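Local structure of arginine--tRNA ligase (Campylobacter jejuni, 3FNR) at residues A[221-226]-A[251-256]; A[228-233]-A[238-243]; A[256-259]-A[263-266]. The protein catalyses the ATP-dependent attachment of L-arginine to tRNA(Arg), releasing AMP and diphosphate, as a monomeric class I aminoacyl-tRNA synthetase. The protein carries 1 engineered substitution. All coordinates share one frame; numbering follows the deposited sequence.

Contact 1. Residues A[221-226]-A[251-256]; sequences AADIVY and PRMKAA
Met-253 reaches from helix 250-258 to helix 219-231 and sets its terminal methyl against two consecutive residues, Asp-223 and Ile-224. The side chain gets there with CG anti to its own N (chi1 -162°) and then folds at both of the following bonds, which swings CE toward the neighbouring helix. The chains of Met-253 and Asp-223 run across each other at about a right angle: CE of Met-253 sits 3.6 Å from Asp-223 OD2 and 4.0 Å from Asp-223 CB, a van der Waals touch of methyl on carboxylate. The real polar partner of that carboxylate lies elsewhere, since OD2 is hydrogen-bonded to the hydroxyl of Tyr-249, just ahead of the segment 251-256. A bound glycerol, probably from the crystallisation liquor, also makes a weak bond to OD2.

One residue further on, Ile-224 lays its longer branch alongside the methyl of Met-253, with CG1 4.3 Å from CE, and ends on Ala-256, where CD1 comes to 3.7 Å from CB. The small alanine takes the isoleucine branch against its methyl, and no hydrogen bond joins the two segments. Ile-224 also touches Thr-178 of helix 175-184 and Ile-210 of strand 208-211. The local axes stay 10.5 Å apart and are inclined at -49°, a spacing bridged by side chains alone. This is largely apolar helix-to-helix packing between neighbouring helices that flank strand 237-243 in sequence, within the Rossmann-type catalytic domain of class I synthetases.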
loop_
_atom_site.group_PDB
_atom_site.type_symbol
_atom_site.label_atom_id
_atom_site.label_comp_id
_atom_site.label_asym_id
_atom_site.label_seq_id
_atom_site.Cartn_x
_atom_site.Cartn_y
_atom_site.Cartn_z
ATOM N N ALA A 221 -15.563 7.944 19.129
ATOM C CA ALA A 221 -16.685 8.705 18.561
ATOM C C ALA A 221 -16.353 9.204 17.159
ATOM O O ALA A 221 -17.114 8.975 16.225
ATOM C CB ALA A 221 -17.063 9.877 19.469
ATOM N N ALA A 222 -15.199 9.858 17.031
ATOM C CA ALA A 222 -14.683 10.359 15.756
ATOM C C ALA A 222 -14.566 9.240 14.722
ATOM O O ALA A 222 -14.912 9.423 13.556
ATOM C CB ALA A 222 -13.320 11.018 15.975
ATOM N N ASP A 223 -14.093 8.080 15.176
ATOM C CA ASP A 223 -13.906 6.912 14.312
ATOM C C ASP A 223 -15.239 6.349 13.824
ATOM O O ASP A 223 -15.381 6.017 12.641
ATOM C CB ASP A 223 -13.087 5.844 15.043
ATOM C CG ASP A 223 -12.249 4.986 14.095
ATOM O OD1 ASP A 223 -12.177 5.293 12.880
ATOM O OD2 ASP A 223 -11.654 3.995 14.574
ATOM N N ILE A 224 -16.211 6.261 14.732
ATOM C CA ILE A 224 -17.577 5.829 14.402
ATOM C C ILE A 224 -18.264 6.742 13.367
ATOM O O ILE A 224 -18.813 6.249 12.359
ATOM C CB ILE A 224 -18.453 5.715 15.662
ATOM C CG1 ILE A 224 -17.893 4.623 16.586
ATOM C CG2 ILE A 224 -19.885 5.366 15.283
ATOM C CD1 ILE A 224 -18.639 4.487 17.863
ATOM N N VAL A 225 -18.196 8.053 13.613
ATOM C CA VAL A 225 -18.697 9.097 12.691
ATOM C C VAL A 225 -18.152 8.922 11.269
ATOM O O VAL A 225 -18.919 8.910 10.308
ATOM C CB VAL A 225 -18.333 10.524 13.212
ATOM C CG1 VAL A 225 -18.612 11.599 12.163
ATOM C CG2 VAL A 225 -19.077 10.843 14.507
ATOM N N TYR A 226 -16.833 8.773 11.151
ATOM C CA TYR A 226 -16.179 8.568 9.860
ATOM C C TYR A 226 -16.656 7.283 9.194
ATOM O O TYR A 226 -17.001 7.270 8.008
ATOM C CB TYR A 226 -14.654 8.530 10.035
ATOM C CG TYR A 226 -13.903 8.281 8.751
ATOM C CD1 TYR A 226 -14.203 9.007 7.600
ATOM C CD2 TYR A 226 -12.880 7.331 8.685
ATOM C CE1 TYR A 226 -13.533 8.782 6.416
ATOM C CE2 TYR A 226 -12.189 7.106 7.493
ATOM C CZ TYR A 226 -12.528 7.836 6.367
ATOM O OH TYR A 226 -11.866 7.646 5.182
ATOM N N PRO A 251 -13.747 -5.616 17.633
ATOM C CA PRO A 251 -15.124 -5.845 18.087
ATOM C C PRO A 251 -15.946 -4.585 18.382
ATOM O O PRO A 251 -17.137 -4.577 18.092
ATOM C CB PRO A 251 -14.940 -6.655 19.377
ATOM C CG PRO A 251 -13.636 -7.320 19.205
ATOM C CD PRO A 251 -12.794 -6.270 18.553
ATOM N N ARG A 252 -15.326 -3.538 18.927
ATOM C CA ARG A 252 -16.047 -2.292 19.233
ATOM C C ARG A 252 -16.453 -1.515 17.981
ATOM O O ARG A 252 -17.440 -0.782 17.999
ATOM C CB ARG A 252 -15.259 -1.387 20.196
ATOM C CG ARG A 252 -14.094 -0.629 19.580
ATOM C CD ARG A 252 -13.179 -0.034 20.638
ATOM N NE ARG A 252 -12.378 -1.074 21.267
ATOM C CZ ARG A 252 -11.364 -0.853 22.088
ATOM N NH1 ARG A 252 -10.703 -1.880 22.595
ATOM N NH2 ARG A 252 -11.000 0.384 22.391
ATOM N N MET A 253 -15.713 -1.697 16.890
ATOM C CA MET A 253 -16.055 -1.029 15.651
ATOM C C MET A 253 -17.171 -1.774 14.931
ATOM O O MET A 253 -18.087 -1.150 14.401
ATOM C CB MET A 253 -14.811 -0.820 14.780
ATOM C CG MET A 253 -14.952 0.238 13.652
ATOM S SD MET A 253 -15.425 1.941 14.107
ATOM C CE MET A 253 -14.554 2.118 15.623
ATOM N N LYS A 254 -17.114 -3.105 14.941
ATOM C CA LYS A 254 -18.186 -3.921 14.358
ATOM C C LYS A 254 -19.511 -3.700 15.094
ATOM O O LYS A 254 -20.573 -3.639 14.466
ATOM C CB LYS A 254 -17.824 -5.411 14.387
ATOM C CG LYS A 254 -16.507 -5.766 13.725
ATOM C CD LYS A 254 -16.640 -5.938 12.230
ATOM C CE LYS A 254 -15.587 -6.904 11.711
ATOM N NZ LYS A 254 -15.883 -7.351 10.326
ATOM N N ALA A 255 -19.421 -3.584 16.422
ATOM C CA ALA A 255 -20.563 -3.323 17.303
ATOM C C ALA A 255 -21.217 -1.989 16.982
ATOM O O ALA A 255 -22.439 -1.894 16.921
ATOM C CB ALA A 255 -20.113 -3.347 18.767
ATOM N N ALA A 256 -20.383 -0.973 16.756
ATOM C CA ALA A 256 -20.838 0.358 16.369
ATOM C C ALA A 256 -21.587 0.331 15.047
ATOM O O ALA A 256 -22.642 0.951 14.921
ATOM C CB ALA A 256 -19.661 1.301 16.280
#

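Contact 2. Residues A[228-233]-A[238-243]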
loop_
_atom_site.group_PDB
_atom_site.type_symbol
_atom_site.label_atom_id
_atom_site.label_comp_id
_atom_site.label_asym_id
_atom_site.label_seq_id
_atom_site.Cartn_x
_atom_site.Cartn_y
_atom_site.Cartn_z
ATOM N N LYS A 228 -19.412 5.631 9.729
ATOM C CA LYS A 228 -20.814 5.806 9.349
ATOM C C LYS A 228 -20.923 6.422 7.951
ATOM O O LYS A 228 -21.709 5.962 7.125
ATOM C CB LYS A 228 -21.541 6.693 10.367
ATOM C CG LYS A 228 -23.031 6.892 10.052
ATOM C CD LYS A 228 -23.690 7.836 11.038
ATOM C CE LYS A 228 -25.119 8.141 10.634
ATOM N NZ LYS A 228 -25.156 9.162 9.554
ATOM N N ASP A 229 -20.139 7.469 7.705
ATOM C CA ASP A 229 -20.015 8.047 6.362
ATOM C C ASP A 229 -19.516 7.011 5.332
ATOM O O ASP A 229 -20.202 6.773 4.343
ATOM C CB ASP A 229 -19.111 9.280 6.405
ATOM C CG ASP A 229 -18.833 9.876 5.017
ATOM O OD1 ASP A 229 -19.600 9.657 4.060
ATOM O OD2 ASP A 229 -17.828 10.596 4.892
ATOM N N LYS A 230 -18.364 6.379 5.571
ATOM C CA LYS A 230 -17.830 5.364 4.621
ATOM C C LYS A 230 -18.813 4.241 4.263
ATOM O O LYS A 230 -18.931 3.862 3.093
ATOM C CB LYS A 230 -16.543 4.729 5.138
ATOM C CG LYS A 230 -15.334 5.634 5.162
ATOM C CD LYS A 230 -14.058 4.812 5.347
ATOM C CE LYS A 230 -14.070 4.053 6.639
ATOM N NZ LYS A 230 -12.800 3.291 6.866
ATOM N N MET A 231 -19.521 3.722 5.264
ATOM C CA MET A 231 -20.437 2.581 5.060
ATOM C C MET A 231 -21.789 2.950 4.453
ATOM O O MET A 231 -22.586 2.069 4.098
ATOM C CB MET A 231 -20.666 1.841 6.377
ATOM C CG MET A 231 -19.394 1.250 6.965
ATOM S SD MET A 231 -19.189 -0.476 6.541
ATOM C CE MET A 231 -20.045 -1.163 7.936
ATOM N N SER A 232 -22.071 4.243 4.341
ATOM C CA SER A 232 -23.351 4.654 3.777
ATOM C C SER A 232 -23.114 5.324 2.434
ATOM O O SER A 232 -23.833 6.252 2.055
ATOM C CB SER A 232 -24.068 5.605 4.739
ATOM O OG SER A 232 -23.276 6.762 4.942
ATOM N N ARG A 233 -22.100 4.854 1.716
ATOM C CA ARG A 233 -21.729 5.474 0.441
ATOM C C ARG A 233 -22.077 4.631 -0.781
ATOM O O ARG A 233 -21.831 5.040 -1.915
ATOM C CB ARG A 233 -20.247 5.840 0.430
ATOM C CG ARG A 233 -19.908 7.123 1.155
ATOM C CD ARG A 233 -18.452 7.482 0.886
ATOM N NE ARG A 233 -17.786 8.049 2.050
ATOM C CZ ARG A 233 -16.475 8.234 2.138
ATOM N NH1 ARG A 233 -15.690 7.895 1.119
ATOM N NH2 ARG A 233 -15.951 8.753 3.242
ATOM N N CYS A 238 -16.456 -2.102 2.686
ATOM C CA CYS A 238 -15.372 -1.227 3.139
ATOM C C CYS A 238 -14.232 -2.058 3.711
ATOM O O CYS A 238 -14.438 -2.894 4.596
ATOM C CB CYS A 238 -15.838 -0.210 4.197
ATOM S SG CYS A 238 -17.012 1.040 3.615
ATOM N N ILE A 239 -13.030 -1.813 3.209
ATOM C CA ILE A 239 -11.826 -2.491 3.691
ATOM C C ILE A 239 -10.935 -1.515 4.461
ATOM O O ILE A 239 -10.669 -0.410 3.985
ATOM C CB ILE A 239 -11.015 -3.086 2.514
ATOM C CG1 ILE A 239 -11.934 -3.881 1.571
ATOM C CG2 ILE A 239 -9.843 -3.917 3.035
ATOM C CD1 ILE A 239 -11.231 -4.386 0.302
ATOM N N ASN A 240 -10.506 -1.922 5.655
ATOM C CA ASN A 240 -9.468 -1.219 6.393
ATOM C C ASN A 240 -8.199 -2.056 6.446
ATOM O O ASN A 240 -8.260 -3.280 6.516
ATOM C CB ASN A 240 -9.902 -0.963 7.833
ATOM C CG ASN A 240 -11.075 -0.011 7.946
ATOM O OD1 ASN A 240 -11.474 0.654 6.978
ATOM N ND2 ASN A 240 -11.646 0.050 9.148
ATOM N N ILE A 241 -7.052 -1.392 6.427
ATOM C CA ILE A 241 -5.797 -2.051 6.754
ATOM C C ILE A 241 -5.258 -1.438 8.043
ATOM O O ILE A 241 -4.891 -0.258 8.080
ATOM C CB ILE A 241 -4.764 -1.959 5.609
ATOM C CG1 ILE A 241 -5.316 -2.614 4.335
ATOM C CG2 ILE A 241 -3.458 -2.626 6.017
ATOM C CD1 ILE A 241 -4.517 -2.304 3.109
ATOM N N TRP A 242 -5.236 -2.236 9.102
ATOM C CA TRP A 242 -4.766 -1.770 10.404
ATOM C C TRP A 242 -3.499 -2.516 10.801
ATOM O O TRP A 242 -3.239 -3.614 10.304
ATOM C CB TRP A 242 -5.833 -1.997 11.486
ATOM C CG TRP A 242 -7.089 -1.154 11.373
ATOM C CD1 TRP A 242 -7.314 -0.102 10.520
ATOM C CD2 TRP A 242 -8.273 -1.272 12.182
ATOM N NE1 TRP A 242 -8.571 0.412 10.725
ATOM C CE2 TRP A 242 -9.179 -0.277 11.743
ATOM C CE3 TRP A 242 -8.660 -2.129 13.228
ATOM C CZ2 TRP A 242 -10.452 -0.114 12.315
ATOM C CZ3 TRP A 242 -9.931 -1.971 13.795
ATOM C CH2 TRP A 242 -10.810 -0.966 13.333
ATOM N N GLY A 243 -2.726 -1.925 11.708
ATOM C CA GLY A 243 -1.579 -2.606 12.298
ATOM C C GLY A 243 -2.090 -3.728 13.172
ATOM O O GLY A 243 -3.135 -3.581 13.816
HETATM O O HOH W 1 -12.914 1.443 4.425
#
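Lys-230 NZ is gripped by several groups at once: a weak hydrogen bond to Asn-240 OD1 at 3.0 Å, a water that accepts from it at 3.1 Å, and a salt bridge to Glu-35 on the adjacent strand 31-35. This joins the C-terminal end of helix 219-231 to strand 237-243 of the mostly parallel sheet in the Rossmann-type catalytic domain. The same water lies 2.9 Å from the backbone oxygen of Ile-239 and may donate to it, which would give the ammonium a second link to the strand.

The lysine reaches across with CG anti to its carbonyl carbon and a single bend at chi3 (-61°). The ammonium bonds to the amide oxygen; Asn-240 ND2 is instead hydrogen-bonded to His-227 NE2, one turn back on the helix. The His-227 bond and the weak one to Lys-230 agree on the way the amide is turned, and the buried positive charge is probably balanced chiefly by Glu-35.

Nearer the start of the strand the contact turns apolar. Cys-238 directs its thiol toward the helix, near Lys-230 CB and beside Met-231, whose SD stands 3.9 Å from Cys-238 SG. That thiol sulfur also lies 3.5 Å from the backbone oxygen of Lys-230.

Contact 3. Residues A[256-259]-A[263-266]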
loop_
_atom_site.group_PDB
_atom_site.type_symbol
_atom_site.label_atom_id
_atom_site.label_comp_id
_atom_site.label_asym_id
_atom_site.label_seq_id
_atom_site.Cartn_x
_atom_site.Cartn_y
_atom_site.Cartn_z
ATOM N N ALA A 256 -20.383 -0.973 16.756
ATOM C CA ALA A 256 -20.838 0.358 16.369
ATOM C C ALA A 256 -21.587 0.331 15.047
ATOM O O ALA A 256 -22.642 0.951 14.921
ATOM C CB ALA A 256 -19.661 1.301 16.280
ATOM N N MET A 257 -21.048 -0.403 14.072
ATOM C CA MET A 257 -21.676 -0.519 12.755
ATOM C C MET A 257 -23.018 -1.252 12.816
ATOM O O MET A 257 -23.952 -0.898 12.095
ATOM C CB MET A 257 -20.725 -1.164 11.725
ATOM C CG MET A 257 -19.416 -0.380 11.447
ATOM S SD MET A 257 -19.628 1.342 10.936
ATOM C CE MET A 257 -19.295 2.175 12.490
ATOM N N GLU A 258 -23.120 -2.248 13.693
ATOM C CA GLU A 258 -24.389 -2.950 13.897
ATOM C C GLU A 258 -25.426 -2.006 14.502
ATOM O O GLU A 258 -26.598 -2.039 14.129
ATOM C CB GLU A 258 -24.209 -4.183 14.789
ATOM C CG GLU A 258 -23.426 -5.343 14.148
ATOM C CD GLU A 258 -24.168 -6.044 13.008
ATOM O OE1 GLU A 258 -23.493 -6.670 12.161
ATOM O OE2 GLU A 258 -25.417 -5.983 12.953
ATOM N N PHE A 259 -24.971 -1.143 15.408
ATOM C CA PHE A 259 -25.826 -0.141 16.048
ATOM C C PHE A 259 -26.099 1.075 15.143
ATOM O O PHE A 259 -26.656 2.071 15.597
ATOM C CB PHE A 259 -25.197 0.342 17.355
ATOM C CG PHE A 259 -25.469 -0.544 18.550
ATOM C CD1 PHE A 259 -26.751 -1.025 18.820
ATOM C CD2 PHE A 259 -24.445 -0.848 19.435
ATOM C CE1 PHE A 259 -26.994 -1.819 19.934
ATOM C CE2 PHE A 259 -24.670 -1.640 20.545
ATOM C CZ PHE A 259 -25.953 -2.129 20.802
ATOM N N ASP A 263 -24.624 -4.075 8.310
ATOM C CA ASP A 263 -24.127 -5.429 8.462
ATOM C C ASP A 263 -22.613 -5.296 8.594
ATOM O O ASP A 263 -21.931 -4.877 7.653
ATOM C CB ASP A 263 -24.530 -6.267 7.239
ATOM C CG ASP A 263 -24.058 -7.719 7.311
ATOM O OD1 ASP A 263 -23.513 -8.164 8.349
ATOM O OD2 ASP A 263 -24.251 -8.430 6.301
ATOM N N SER A 264 -22.091 -5.650 9.765
ATOM C CA SER A 264 -20.671 -5.488 10.054
ATOM C C SER A 264 -19.756 -6.441 9.262
ATOM O O SER A 264 -18.542 -6.239 9.220
ATOM C CB SER A 264 -20.412 -5.607 11.553
ATOM O OG SER A 264 -20.845 -6.864 12.028
ATOM N N ASN A 265 -20.337 -7.456 8.624
ATOM C CA ASN A 265 -19.593 -8.287 7.677
ATOM C C ASN A 265 -19.180 -7.542 6.403
ATOM O O ASN A 265 -18.339 -8.024 5.652
ATOM C CB ASN A 265 -20.382 -9.544 7.303
ATOM C CG ASN A 265 -20.384 -10.588 8.407
ATOM O OD1 ASN A 265 -19.536 -10.577 9.305
ATOM N ND2 ASN A 265 -21.342 -11.505 8.340
ATOM N N ASN A 266 -19.782 -6.380 6.162
ATOM C CA ASN A 266 -19.391 -5.515 5.048
ATOM C C ASN A 266 -18.244 -4.562 5.396
ATOM O O ASN A 266 -17.826 -3.755 4.566
ATOM C CB ASN A 266 -20.602 -4.763 4.500
ATOM C CG ASN A 266 -21.589 -5.691 3.795
ATOM O OD1 ASN A 266 -21.230 -6.792 3.378
ATOM N ND2 ASN A 266 -22.833 -5.250 3.661
#
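This is a polar, partly buried contact where the last turn of helix 250-258 meets the short 3-10 segment that leads into strand 267-279. Nearly all of it depends on one atom, Glu-258 OE1, which accepts twice from Ser-264. The hydroxyl OG of Ser-264 donates over 2.7 Å to Glu-258 OE1, which takes it on its anti lone pair, away from the other carboxylate oxygen. The backbone N of Ser-264 donates to the same oxygen over 3.0 Å, nearly straight at 165° but from a direction 50° out of the carboxylate plane. Two donors from different directions restrain the position of OE1.

The glutamate curls to get there: a bend at chi2 (-69°) turns the carboxylate toward the loop, and its CG passes 3.7 Å from Ser-264 OG. On the serine, OG sits between the backbone N and the carbonyl carbon, a position that brings hydroxyl and amide N-H to bear on one acceptor.

In the fold, this is the return leg of a parallel beta-alpha-beta crossover, running from strand 237-243 through helix 250-258 to strand 267-279. Asp-263 shapes the loop there as an Asx turn, its OD1 accepting from the backbone N of Asn-265 over 3.3 Å. OD1 is also 4.1 Å from Glu-258 OE1; the two like charges would tend to raise the proton affinity of one or both carboxylates, an effect the serine donors may offset.

On the inner side, Met-257 CB stands 4.5 Å from Ser-264 CB before the rest of its chain turns off to pack on His-227 and Met-231. The backbone oxygen of Ser-264 accepts from NZ of Lys-254, which lies one turn before Glu-258 on helix 250-258.

How the contacts relate
Contacts 1 and 2 are buried, while contact 3 lies nearer the surface. Helix 219-231 serves the first two, packing on a helix in contact 1 and on a strand in contact 2; helix 250-258 serves contacts 1 and 3, which share Ala-256. The chemistry shifts with position: apolar branches between helices, a charge held by amide, water and a strand carboxylate beside the sheet, and a glutamate carboxylate accepting from a serine where the surface is nearer. Direct links join them. Met-231 CE packs on Met-257 CG at 3.7 Å, Cys-238 N probably bonds to Asn-266 O, and Met-253 CB touches the ring of Trp-242.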